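Local coordinates for nucleotidyl transferase AbiEii/AbiGii toxin family protein (PDB 6Y56) that is the nucleotidyltransferase toxin MenT4 of a Mycobacterium tuberculosis toxin-antitoxin system and probably acts by transferring nucleotides to an RNA target, at residues Leu3-Val8 / Glu17-Ala22; Ala9-Gly14 / Leu23-Gln28; Cys167-Ala172 / Val204-Gly209; Gly209-Val212 / Thr218-Leu221. All blocks are in the same frame, centred on the assembly; numbering follows the deposited sequence.

Contact 1 (Leu3-Val8 / Glu17-Ala22)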
loop_
_atom_site.group_PDB
_atom_site.type_symbol
_atom_site.label_atom_id
_atom_site.label_comp_id
_atom_site.label_asym_id
_atom_site.label_seq_id
_atom_site.Cartn_x
_atom_site.Cartn_y
_atom_site.Cartn_z
ATOM N N LEU A 3 -8.858 -11.558 -22.720
ATOM C CA LEU A 3 -9.755 -10.992 -21.721
ATOM C C LEU A 3 -11.151 -10.768 -22.292
ATOM O O LEU A 3 -11.313 -10.373 -23.452
ATOM C CB LEU A 3 -9.195 -9.666 -21.211
ATOM C CG LEU A 3 -7.924 -9.798 -20.377
ATOM C CD1 LEU A 3 -7.273 -8.445 -20.174
ATOM C CD2 LEU A 3 -8.245 -10.441 -19.039
ATOM N N THR A 4 -12.161 -11.022 -21.460
ATOM C CA THR A 4 -13.562 -10.813 -21.800
ATOM C C THR A 4 -14.282 -10.295 -20.563
ATOM O O THR A 4 -13.786 -10.421 -19.441
ATOM C CB THR A 4 -14.256 -12.122 -22.197
ATOM O OG1 THR A 4 -14.274 -13.004 -21.068
ATOM C CG2 THR A 4 -13.543 -12.801 -23.361
ATOM N N ARG A 5 -15.472 -9.725 -20.774
ATOM C CA ARG A 5 -16.297 -9.290 -19.650
ATOM C C ARG A 5 -16.609 -10.446 -18.709
ATOM O O ARG A 5 -16.622 -10.270 -17.486
ATOM C CB ARG A 5 -17.594 -8.652 -20.154
ATOM C CG ARG A 5 -18.550 -8.239 -19.036
ATOM C CD ARG A 5 -19.537 -7.163 -19.474
ATOM N NE ARG A 5 -19.342 -5.913 -18.743
ATOM C CZ ARG A 5 -19.888 -4.748 -19.081
ATOM N NH1 ARG A 5 -20.668 -4.656 -20.153
ATOM N NH2 ARG A 5 -19.645 -3.666 -18.351
ATOM N N ALA A 6 -16.859 -11.637 -19.256
ATOM C CA ALA A 6 -17.187 -12.775 -18.403
ATOM C C ALA A 6 -16.009 -13.162 -17.517
ATOM O O ALA A 6 -16.200 -13.545 -16.358
ATOM C CB ALA A 6 -17.662 -13.957 -19.249
ATOM N N LEU A 7 -14.786 -13.060 -18.036
ATOM C CA LEU A 7 -13.619 -13.382 -17.220
ATOM C C LEU A 7 -13.418 -12.345 -16.124
ATOM O O LEU A 7 -13.102 -12.695 -14.981
ATOM C CB LEU A 7 -12.371 -13.490 -18.093
ATOM C CG LEU A 7 -12.206 -14.798 -18.867
ATOM C CD1 LEU A 7 -10.996 -14.741 -19.783
ATOM C CD2 LEU A 7 -12.091 -15.971 -17.912
ATOM N N VAL A 8 -13.614 -11.066 -16.448
ATOM C CA VAL A 8 -13.482 -10.023 -15.433
ATOM C C VAL A 8 -14.577 -10.155 -14.382
ATOM O O VAL A 8 -14.325 -10.008 -13.180
ATOM C CB VAL A 8 -13.444 -8.632 -16.088
ATOM C CG1 VAL A 8 -13.391 -7.520 -15.014
ATOM C CG2 VAL A 8 -12.256 -8.531 -17.037
ATOM N N GLU A 17 -21.223 -5.287 -8.360
ATOM C CA GLU A 17 -20.713 -4.054 -7.777
ATOM C C GLU A 17 -19.194 -4.009 -7.760
ATOM O O GLU A 17 -18.627 -2.922 -7.626
ATOM C CB GLU A 17 -21.239 -3.881 -6.354
ATOM C CG GLU A 17 -20.809 -4.969 -5.384
ATOM C CD GLU A 17 -21.874 -6.035 -5.179
ATOM O OE1 GLU A 17 -22.667 -6.291 -6.120
ATOM O OE2 GLU A 17 -21.913 -6.618 -4.073
ATOM N N ALA A 18 -18.531 -5.154 -7.888
ATOM C CA ALA A 18 -17.073 -5.226 -7.872
ATOM C C ALA A 18 -16.467 -5.350 -9.261
ATOM O O ALA A 18 -15.241 -5.499 -9.376
ATOM C CB ALA A 18 -16.597 -6.392 -7.002
ATOM N N TYR A 19 -17.282 -5.310 -10.316
ATOM C CA TYR A 19 -16.739 -5.480 -11.658
ATOM C C TYR A 19 -15.696 -4.414 -11.976
ATOM O O TYR A 19 -14.635 -4.721 -12.538
ATOM C CB TYR A 19 -17.866 -5.436 -12.694
ATOM C CG TYR A 19 -17.368 -5.606 -14.104
ATOM C CD1 TYR A 19 -17.228 -6.867 -14.652
ATOM C CD2 TYR A 19 -17.009 -4.504 -14.881
ATOM C CE1 TYR A 19 -16.759 -7.038 -15.935
ATOM C CE2 TYR A 19 -16.534 -4.664 -16.165
ATOM C CZ TYR A 19 -16.414 -5.937 -16.688
ATOM O OH TYR A 19 -15.942 -6.122 -17.971
ATOM N N ASP A 20 -15.987 -3.153 -11.637
ATOM C CA ASP A 20 -15.052 -2.081 -11.954
ATOM C C ASP A 20 -13.748 -2.243 -11.182
ATOM O O ASP A 20 -12.666 -2.005 -11.732
ATOM C CB ASP A 20 -15.688 -0.719 -11.668
ATOM C CG ASP A 20 -16.539 -0.202 -12.829
ATOM O OD1 ASP A 20 -16.733 -0.929 -13.817
ATOM O OD2 ASP A 20 -16.994 0.957 -12.746
ATOM N N ALA A 21 -13.830 -2.638 -9.908
ATOM C CA ALA A 21 -12.613 -2.899 -9.142
ATOM C C ALA A 21 -11.811 -4.043 -9.747
ATOM O O ALA A 21 -10.575 -4.000 -9.772
ATOM C CB ALA A 21 -12.959 -3.213 -7.689
ATOM N N ALA A 22 -12.498 -5.080 -10.248
ATOM C CA ALA A 22 -11.807 -6.196 -10.880
ATOM C C ALA A 22 -11.147 -5.769 -12.183
ATOM O O ALA A 22 -10.032 -6.206 -12.488
ATOM C CB ALA A 22 -12.771 -7.364 -11.108
#
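V8 lays one methyl over a face of the Y19 ring: V8 CG1 sits 3.9 Å from the Y19 ring centroid and 27° off the ring normal, a CH-pi contact. It is displaced toward the rim, where V8 CG1 comes within 3.5 Å of Y19 CE1. With CG1 anti to the backbone N (chi1 177°), it is this branch of the valine that reaches the ring. The same methyl also meets A22, V8 CG1 to A22 CB being 4.0 Å, and A22 CB rests 3.7 Å from V8 O.

At the phenol end, the R5 side chain crosses Y19 at about a right angle, with R5 CG 3.5 Å from Y19 OH. The guanidinium and ring planes stand 58° apart, so the two groups do not stack. The contact pairs the first turns of two consecutive helices, 5-11 and 19-38, at the N-terminus of the chain. T4 is the N-cap of the first, T4 OG1 accepting from L7 N at 3.1 Å.

Farther out, Y19 also packs on A9 and L117, V8 on L23, and A22 on F65. D20, next to the tyrosine, makes a salt bridge with R121.

Contact 2 (Ala9-Gly14 / Leu23-Gln28)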
loop_
_atom_site.group_PDB
_atom_site.type_symbol
_atom_site.label_atom_id
_atom_site.label_comp_id
_atom_site.label_asym_id
_atom_site.label_seq_id
_atom_site.Cartn_x
_atom_site.Cartn_y
_atom_site.Cartn_z
ATOM N N ALA A 9 -15.805 -10.468 -14.807
ATOM C CA ALA A 9 -16.888 -10.680 -13.850
ATOM C C ALA A 9 -16.592 -11.851 -12.914
ATOM O O ALA A 9 -16.894 -11.787 -11.714
ATOM C CB ALA A 9 -18.217 -10.885 -14.583
ATOM N N ARG A 10 -16.006 -12.927 -13.441
ATOM C CA ARG A 10 -15.621 -14.046 -12.579
ATOM C C ARG A 10 -14.502 -13.647 -11.618
ATOM O O ARG A 10 -14.501 -14.052 -10.445
ATOM C CB ARG A 10 -15.190 -15.239 -13.438
ATOM C CG ARG A 10 -14.775 -16.469 -12.640
ATOM C CD ARG A 10 -14.638 -17.700 -13.541
ATOM N NE ARG A 10 -15.823 -17.857 -14.378
ATOM C CZ ARG A 10 -15.830 -17.771 -15.704
ATOM N NH1 ARG A 10 -14.702 -17.549 -16.364
ATOM N NH2 ARG A 10 -16.969 -17.913 -16.370
ATOM N N HIS A 11 -13.535 -12.864 -12.106
ATOM C CA HIS A 11 -12.483 -12.306 -11.262
ATOM C C HIS A 11 -13.060 -11.480 -10.115
ATOM O O HIS A 11 -12.455 -11.399 -9.033
ATOM C CB HIS A 11 -11.590 -11.458 -12.162
ATOM C CG HIS A 11 -10.321 -11.008 -11.523
ATOM N ND1 HIS A 11 -9.404 -11.880 -10.982
ATOM C CD2 HIS A 11 -9.800 -9.769 -11.379
ATOM C CE1 HIS A 11 -8.373 -11.196 -10.518
ATOM N NE2 HIS A 11 -8.588 -9.913 -10.749
ATOM N N ALA A 12 -14.220 -10.859 -10.328
ATOM C CA ALA A 12 -14.955 -10.131 -9.302
ATOM C C ALA A 12 -15.846 -11.046 -8.473
ATOM O O ALA A 12 -16.710 -10.554 -7.739
ATOM C CB ALA A 12 -15.801 -9.025 -9.942
ATOM N N LEU A 13 -15.664 -12.360 -8.585
ATOM C CA LEU A 13 -16.482 -13.344 -7.873
ATOM C C LEU A 13 -17.962 -13.230 -8.217
ATOM O O LEU A 13 -18.827 -13.512 -7.385
ATOM C CB LEU A 13 -16.259 -13.300 -6.357
ATOM C CG LEU A 13 -15.003 -13.974 -5.834
ATOM C CD1 LEU A 13 -14.887 -13.722 -4.341
ATOM C CD2 LEU A 13 -15.028 -15.469 -6.121
ATOM N N GLY A 14 -18.271 -12.816 -9.441
ATOM C CA GLY A 14 -19.645 -12.650 -9.860
ATOM C C GLY A 14 -20.378 -11.474 -9.255
ATOM O O GLY A 14 -21.573 -11.316 -9.524
ATOM N N LEU A 23 -11.822 -4.922 -12.962
ATOM C CA LEU A 23 -11.223 -4.424 -14.192
ATOM C C LEU A 23 -9.997 -3.573 -13.893
ATOM O O LEU A 23 -8.983 -3.660 -14.595
ATOM C CB LEU A 23 -12.256 -3.636 -14.999
ATOM C CG LEU A 23 -11.825 -3.135 -16.379
ATOM C CD1 LEU A 23 -11.274 -4.257 -17.220
ATOM C CD2 LEU A 23 -12.985 -2.453 -17.096
ATOM N N LEU A 24 -10.070 -2.753 -12.842
ATOM C CA LEU A 24 -8.912 -1.965 -12.430
ATOM C C LEU A 24 -7.781 -2.860 -11.948
ATOM O O LEU A 24 -6.611 -2.607 -12.258
ATOM C CB LEU A 24 -9.316 -0.997 -11.324
ATOM C CG LEU A 24 -8.147 -0.192 -10.738
ATOM C CD1 LEU A 24 -7.468 0.710 -11.770
ATOM C CD2 LEU A 24 -8.671 0.615 -9.566
ATOM N N ASP A 25 -8.108 -3.913 -11.198
ATOM C CA ASP A 25 -7.098 -4.868 -10.749
ATOM C C ASP A 25 -6.326 -5.431 -11.939
ATOM O O ASP A 25 -5.084 -5.491 -11.930
ATOM C CB ASP A 25 -7.785 -5.992 -9.953
ATOM C CG ASP A 25 -6.803 -6.991 -9.363
ATOM O OD1 ASP A 25 -6.039 -6.605 -8.459
ATOM O OD2 ASP A 25 -6.785 -8.169 -9.796
ATOM N N VAL A 26 -7.048 -5.819 -12.992
ATOM C CA VAL A 26 -6.403 -6.335 -14.191
ATOM C C VAL A 26 -5.565 -5.248 -14.855
ATOM O O VAL A 26 -4.428 -5.496 -15.288
ATOM C CB VAL A 26 -7.463 -6.901 -15.157
ATOM C CG1 VAL A 26 -6.842 -7.252 -16.493
ATOM C CG2 VAL A 26 -8.139 -8.112 -14.556
ATOM N N ALA A 27 -6.115 -4.030 -14.960
ATOM C CA ALA A 27 -5.380 -2.926 -15.579
ATOM C C ALA A 27 -4.085 -2.642 -14.832
ATOM O O ALA A 27 -3.043 -2.404 -15.458
ATOM C CB ALA A 27 -6.265 -1.679 -15.629
ATOM N N GLN A 28 -4.124 -2.679 -13.496
ATOM C CA GLN A 28 -2.905 -2.487 -12.714
ATOM C C GLN A 28 -1.837 -3.513 -13.063
ATOM O O GLN A 28 -0.644 -3.181 -13.122
ATOM C CB GLN A 28 -3.212 -2.602 -11.225
ATOM C CG GLN A 28 -4.054 -1.504 -10.653
ATOM C CD GLN A 28 -4.521 -1.841 -9.266
ATOM O OE1 GLN A 28 -4.672 -3.018 -8.925
ATOM N NE2 GLN A 28 -4.761 -0.822 -8.457
#
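A histidine-carboxylate hydrogen bond between H11 and D25 ties the end of helix 5-11 to the second, longer helix, 19-38. H11 NE2 donates to D25 OD2 over 2.7 Å, and the bond is close to straight at 166°. The acceptor lies almost exactly in the imidazole plane, at the NE2 edge; relative to the carboxylate, the donor comes in on the anti side of OD2, 23° out of its plane. CG of the histidine is anti to its backbone N (chi1 -169°), which swings the ring across to the neighbouring helix. Beside the bond, a V26 methyl touches the ring obliquely: V26 CG2 is 3.9 Å from H11 CD2.

The aspartate is buried and gripped by several donors. OD2, besides taking the histidine N-H, forms a salt bridge with R55, while OD1 forms one with K56. These partners use both oxygens and would be expected to fix the rotation of the carboxylate and to stabilise its negative charge.

Just beyond H11 the first helix closes in a Schellman motif. L13, with positive phi, is its C-prime residue; G14 N bonds to A9 O at 2.8 Å and L13 N to R10 O at 2.8 Å.

R55 and K56 both come from helix 50-59, so D25 joins three helices. H11 also touches A22 and I147, and on the strand side V26 and L23 pack on F94 of strand 94-100, part of the mixed sheet.

Contact 3 (Cys167-Ala172 / Val204-Gly209)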
loop_
_atom_site.group_PDB
_atom_site.type_symbol
_atom_site.label_atom_id
_atom_site.label_comp_id
_atom_site.label_asym_id
_atom_site.label_seq_id
_atom_site.Cartn_x
_atom_site.Cartn_y
_atom_site.Cartn_z
ATOM N N CYS A 167 3.779 -3.467 7.409
ATOM C CA CYS A 167 2.929 -3.444 8.588
ATOM C C CYS A 167 3.168 -2.170 9.398
ATOM O O CYS A 167 2.210 -1.500 9.812
ATOM C CB CYS A 167 3.191 -4.699 9.415
ATOM S SG CYS A 167 2.044 -4.924 10.777
ATOM N N ALA A 168 4.435 -1.780 9.574
ATOM C CA ALA A 168 4.742 -0.549 10.303
ATOM C C ALA A 168 4.149 0.675 9.609
ATOM O O ALA A 168 3.636 1.582 10.274
ATOM C CB ALA A 168 6.256 -0.402 10.476
ATOM N N GLU A 169 4.202 0.719 8.269
ATOM C CA GLU A 169 3.606 1.839 7.549
ATOM C C GLU A 169 2.093 1.872 7.729
ATOM O O GLU A 169 1.499 2.947 7.888
ATOM C CB GLU A 169 3.975 1.774 6.066
ATOM C CG GLU A 169 5.430 2.118 5.801
ATOM C CD GLU A 169 5.690 2.637 4.402
ATOM O OE1 GLU A 169 4.805 2.519 3.527
ATOM O OE2 GLU A 169 6.798 3.153 4.180
ATOM N N LYS A 170 1.450 0.708 7.722
ATOM C CA LYS A 170 0.007 0.673 7.939
ATOM C C LYS A 170 -0.342 1.175 9.325
ATOM O O LYS A 170 -1.278 1.966 9.492
ATOM C CB LYS A 170 -0.517 -0.751 7.757
ATOM C CG LYS A 170 -0.681 -1.196 6.319
ATOM C CD LYS A 170 -1.914 -0.559 5.698
ATOM C CE LYS A 170 -1.924 -0.807 4.211
ATOM N NZ LYS A 170 -3.170 -0.265 3.634
ATOM N N LEU A 171 0.425 0.755 10.329
ATOM C CA LEU A 171 0.182 1.208 11.691
ATOM C C LEU A 171 0.447 2.697 11.846
ATOM O O LEU A 171 -0.200 3.370 12.662
ATOM C CB LEU A 171 1.080 0.421 12.641
ATOM C CG LEU A 171 0.755 -1.060 12.812
ATOM C CD1 LEU A 171 1.905 -1.801 13.494
ATOM C CD2 LEU A 171 -0.557 -1.208 13.581
ATOM N N ALA A 172 1.422 3.218 11.102
ATOM C CA ALA A 172 1.724 4.641 11.174
ATOM C C ALA A 172 0.573 5.480 10.641
ATOM O O ALA A 172 0.264 6.539 11.194
ATOM C CB ALA A 172 3.020 4.940 10.417
ATOM N N VAL A 204 7.479 3.265 15.391
ATOM C CA VAL A 204 7.868 4.490 16.083
ATOM C C VAL A 204 8.694 5.385 15.171
ATOM O O VAL A 204 8.495 6.605 15.130
ATOM C CB VAL A 204 8.613 4.161 17.391
ATOM C CG1 VAL A 204 9.163 5.438 18.041
ATOM C CG2 VAL A 204 7.688 3.431 18.336
ATOM N N LEU A 205 9.644 4.800 14.433
ATOM C CA LEU A 205 10.506 5.593 13.560
ATOM C C LEU A 205 9.721 6.189 12.400
ATOM O O LEU A 205 9.994 7.323 11.981
ATOM C CB LEU A 205 11.672 4.745 13.046
ATOM C CG LEU A 205 12.595 4.190 14.133
ATOM C CD1 LEU A 205 13.626 3.235 13.561
ATOM C CD2 LEU A 205 13.300 5.294 14.911
ATOM N N LYS A 206 8.730 5.461 11.880
ATOM C CA LYS A 206 7.917 6.002 10.793
ATOM C C LYS A 206 7.069 7.163 11.285
ATOM O O LYS A 206 6.980 8.197 10.613
ATOM C CB LYS A 206 7.003 4.923 10.214
ATOM C CG LYS A 206 7.720 3.821 9.450
ATOM C CD LYS A 206 8.080 4.210 8.024
ATOM C CE LYS A 206 8.777 3.050 7.322
ATOM N NZ LYS A 206 9.006 3.364 5.890
ATOM N N VAL A 207 6.439 7.011 12.454
ATOM C CA VAL A 207 5.628 8.095 12.999
ATOM C C VAL A 207 6.488 9.318 13.292
ATOM O O VAL A 207 6.075 10.460 13.039
ATOM C CB VAL A 207 4.852 7.629 14.243
ATOM C CG1 VAL A 207 4.155 8.832 14.886
ATOM C CG2 VAL A 207 3.833 6.556 13.872
ATOM N N TRP A 208 7.699 9.109 13.813
ATOM C CA TRP A 208 8.584 10.246 14.059
ATOM C C TRP A 208 8.778 11.060 12.786
ATOM O O TRP A 208 8.635 12.286 12.786
ATOM C CB TRP A 208 9.935 9.751 14.588
ATOM C CG TRP A 208 10.835 10.862 15.110
ATOM C CD1 TRP A 208 11.009 11.227 16.410
ATOM C CD2 TRP A 208 11.675 11.731 14.334
ATOM N NE1 TRP A 208 11.898 12.280 16.499
ATOM C CE2 TRP A 208 12.322 12.602 15.236
ATOM C CE3 TRP A 208 11.943 11.856 12.964
ATOM C CZ2 TRP A 208 13.219 13.582 14.810
ATOM C CZ3 TRP A 208 12.835 12.837 12.545
ATOM C CH2 TRP A 208 13.457 13.684 13.468
ATOM N N GLY A 209 9.084 10.396 11.677
ATOM C CA GLY A 209 9.248 11.123 10.430
ATOM C C GLY A 209 7.954 11.745 9.932
ATOM O O GLY A 209 7.954 12.871 9.425
#
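E169 and K206 form a salt bridge between two helices, K206 NZ donating to E169 OE2 at 2.8 Å. The ammonium uses the anti lone pair, on the side of OE2 turned away from the other oxygen. The syn side is thus left out of this bond. The second oxygen has its own partner, since E169 OE1 forms a salt bridge with K49. K206 NZ is likewise shared, reaching E165 one turn earlier on helix 163-174. Two glutamates therefore hold the buried lysine and two lysines hold E169, so charges of opposite sign alternate through the cluster.

K206 gets there through a bend about its CB-CG bond (chi2 -81°), after which its chain runs extended to NZ. Its methylenes pack on the glutamate: K206 CE is 3.8 Å from E169 CG. Nearer the backbones the contact is apolar. The A172 methyl lies 3.9 Å from V207 CG2, and A172 CB is 4.0 Å from K206 CB.

Main-chain acceptors are engaged too, K206 O receiving a hydrogen bond from R131 NH1 and L171 O a weak one from W203 NE1. K170, on another side of its helix, is paired with D182 and D185.

The axes of segments 167-172 and 204-209 approach to 8.8 Å and cross at -48°, with A168 and A172 both directed at the partner helix. This is an inclined helix-helix crossing, apolar where the backbones come closest and flanked on one side by salt bridges, within the helical part of the toxin that follows strand 157-160.

Contact 4 (Gly209-Val212 / Thr218-Leu221)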
loop_
_atom_site.group_PDB
_atom_site.type_symbol
_atom_site.label_atom_id
_atom_site.label_comp_id
_atom_site.label_asym_id
_atom_site.label_seq_id
_atom_site.Cartn_x
_atom_site.Cartn_y
_atom_site.Cartn_z
ATOM N N GLY A 209 9.084 10.396 11.677
ATOM C CA GLY A 209 9.248 11.123 10.430
ATOM C C GLY A 209 7.954 11.745 9.932
ATOM O O GLY A 209 7.954 12.871 9.425
ATOM N N ASP A 210 6.835 11.035 10.082
ATOM C CA ASP A 210 5.544 11.556 9.647
ATOM C C ASP A 210 5.204 12.856 10.361
ATOM O O ASP A 210 4.742 13.819 9.729
ATOM C CB ASP A 210 4.449 10.534 9.941
ATOM C CG ASP A 210 4.520 9.301 9.051
ATOM O OD1 ASP A 210 5.244 9.314 8.035
ATOM O OD2 ASP A 210 3.824 8.318 9.392
ATOM N N VAL A 211 5.432 12.902 11.674
ATOM C CA VAL A 211 5.112 14.077 12.479
ATOM C C VAL A 211 6.154 15.171 12.278
ATOM O O VAL A 211 5.815 16.318 11.975
ATOM C CB VAL A 211 4.988 13.678 13.963
ATOM C CG1 VAL A 211 4.845 14.920 14.858
ATOM C CG2 VAL A 211 3.806 12.749 14.163
ATOM N N VAL A 212 7.436 14.849 12.491
ATOM C CA VAL A 212 8.474 15.877 12.528
ATOM C C VAL A 212 8.733 16.438 11.142
ATOM O O VAL A 212 8.852 17.657 10.958
ATOM C CB VAL A 212 9.762 15.326 13.164
ATOM C CG1 VAL A 212 10.898 16.347 13.050
ATOM C CG2 VAL A 212 9.519 14.950 14.612
ATOM N N THR A 218 -0.338 14.393 15.091
ATOM C CA THR A 218 -0.044 15.209 16.260
ATOM C C THR A 218 1.086 14.569 17.057
ATOM O O THR A 218 1.422 13.396 16.873
ATOM C CB THR A 218 -1.285 15.377 17.153
ATOM O OG1 THR A 218 -1.749 14.091 17.590
ATOM C CG2 THR A 218 -2.410 16.082 16.404
ATOM N N ARG A 219 1.662 15.344 17.963
ATOM C CA ARG A 219 2.626 14.792 18.897
ATOM C C ARG A 219 2.056 14.881 20.308
ATOM O O ARG A 219 1.240 15.765 20.592
ATOM C CB ARG A 219 3.961 15.549 18.818
ATOM C CG ARG A 219 3.839 17.049 19.014
ATOM C CD ARG A 219 5.192 17.708 19.229
ATOM N NE ARG A 219 6.117 17.465 18.130
ATOM C CZ ARG A 219 6.112 18.139 16.986
ATOM N NH1 ARG A 219 5.223 19.101 16.774
ATOM N NH2 ARG A 219 7.005 17.855 16.047
ATOM N N PRO A 220 2.440 13.973 21.214
ATOM C CA PRO A 220 3.355 12.847 21.015
ATOM C C PRO A 220 2.628 11.638 20.469
ATOM O O PRO A 220 1.404 11.629 20.389
ATOM C CB PRO A 220 3.819 12.551 22.438
ATOM C CG PRO A 220 2.603 12.839 23.250
ATOM C CD PRO A 220 1.998 14.069 22.619
ATOM N N LEU A 221 3.391 10.628 20.064
ATOM C CA LEU A 221 2.821 9.328 19.750
ATOM C C LEU A 221 2.433 8.638 21.048
ATOM O O LEU A 221 3.248 8.530 21.965
ATOM C CB LEU A 221 3.869 8.482 19.020
ATOM C CG LEU A 221 3.533 7.002 18.842
ATOM C CD1 LEU A 221 2.257 6.871 18.028
ATOM C CD2 LEU A 221 4.690 6.227 18.204
HETATM O O HOH W 1 6.817 18.935 13.119
#
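V211 and R219 meet at a slant, methyl over guanidinium: V211 CG1 lies above one face, offset toward the rim, 3.8 Å from R219 NH2. V212 approaches the same group at about a right angle and at its edge, V212 CG2 being 4.1 Å from R219 NH2. The two valines thus border the flat group from different directions. R219 starts with CG between its backbone N and carbonyl carbon (chi1 55°), and a second bend at chi3 (58°) curls the guanidinium back toward the helix. V211's other methyl points to the main chain, with V211 CG2 3.7 Å from T218 O, an oxygen that accepts from R175 NH1.

Two of the arginine's nitrogens have polar partners around this packing. R219 NE donates to C276 O, while a water at the guanidinium edge, in its plane, accepts from R219 NH2 at 3.1 Å. That water in turn donates to V211 O at 3.0 Å, bridging the arginine to a carbonyl of the last helical turn.

A backbone hydrogen bond between D210 and R216 also ties the helix end to the intervening loop. The arrangement is a helix C-terminus, that of 196-212, with the following loop folded back against its final turn.

Overall arrangement
Contacts 1 and 2 are successive levels of one interface, between helices 5-11 and 19-38; their centres are about 4 Å apart and A12 and A22 touch where they meet. Contact 1 is partly open and chiefly aromatic and apolar, whereas contact 2, deeper, turns on a buried charged network. On the opposite side of the chain's centre, contacts 3 and 4 share helix 196-212 and G209, with centres about 10 Å apart and A172 packing against D210. Contact 3 is also buried, but there a salt bridge spans the two segments themselves, whereas in contact 2 the ion pairs run from D25 to a third helix. Contact 4, at the helix end, relies on methyl packing and a water bridge.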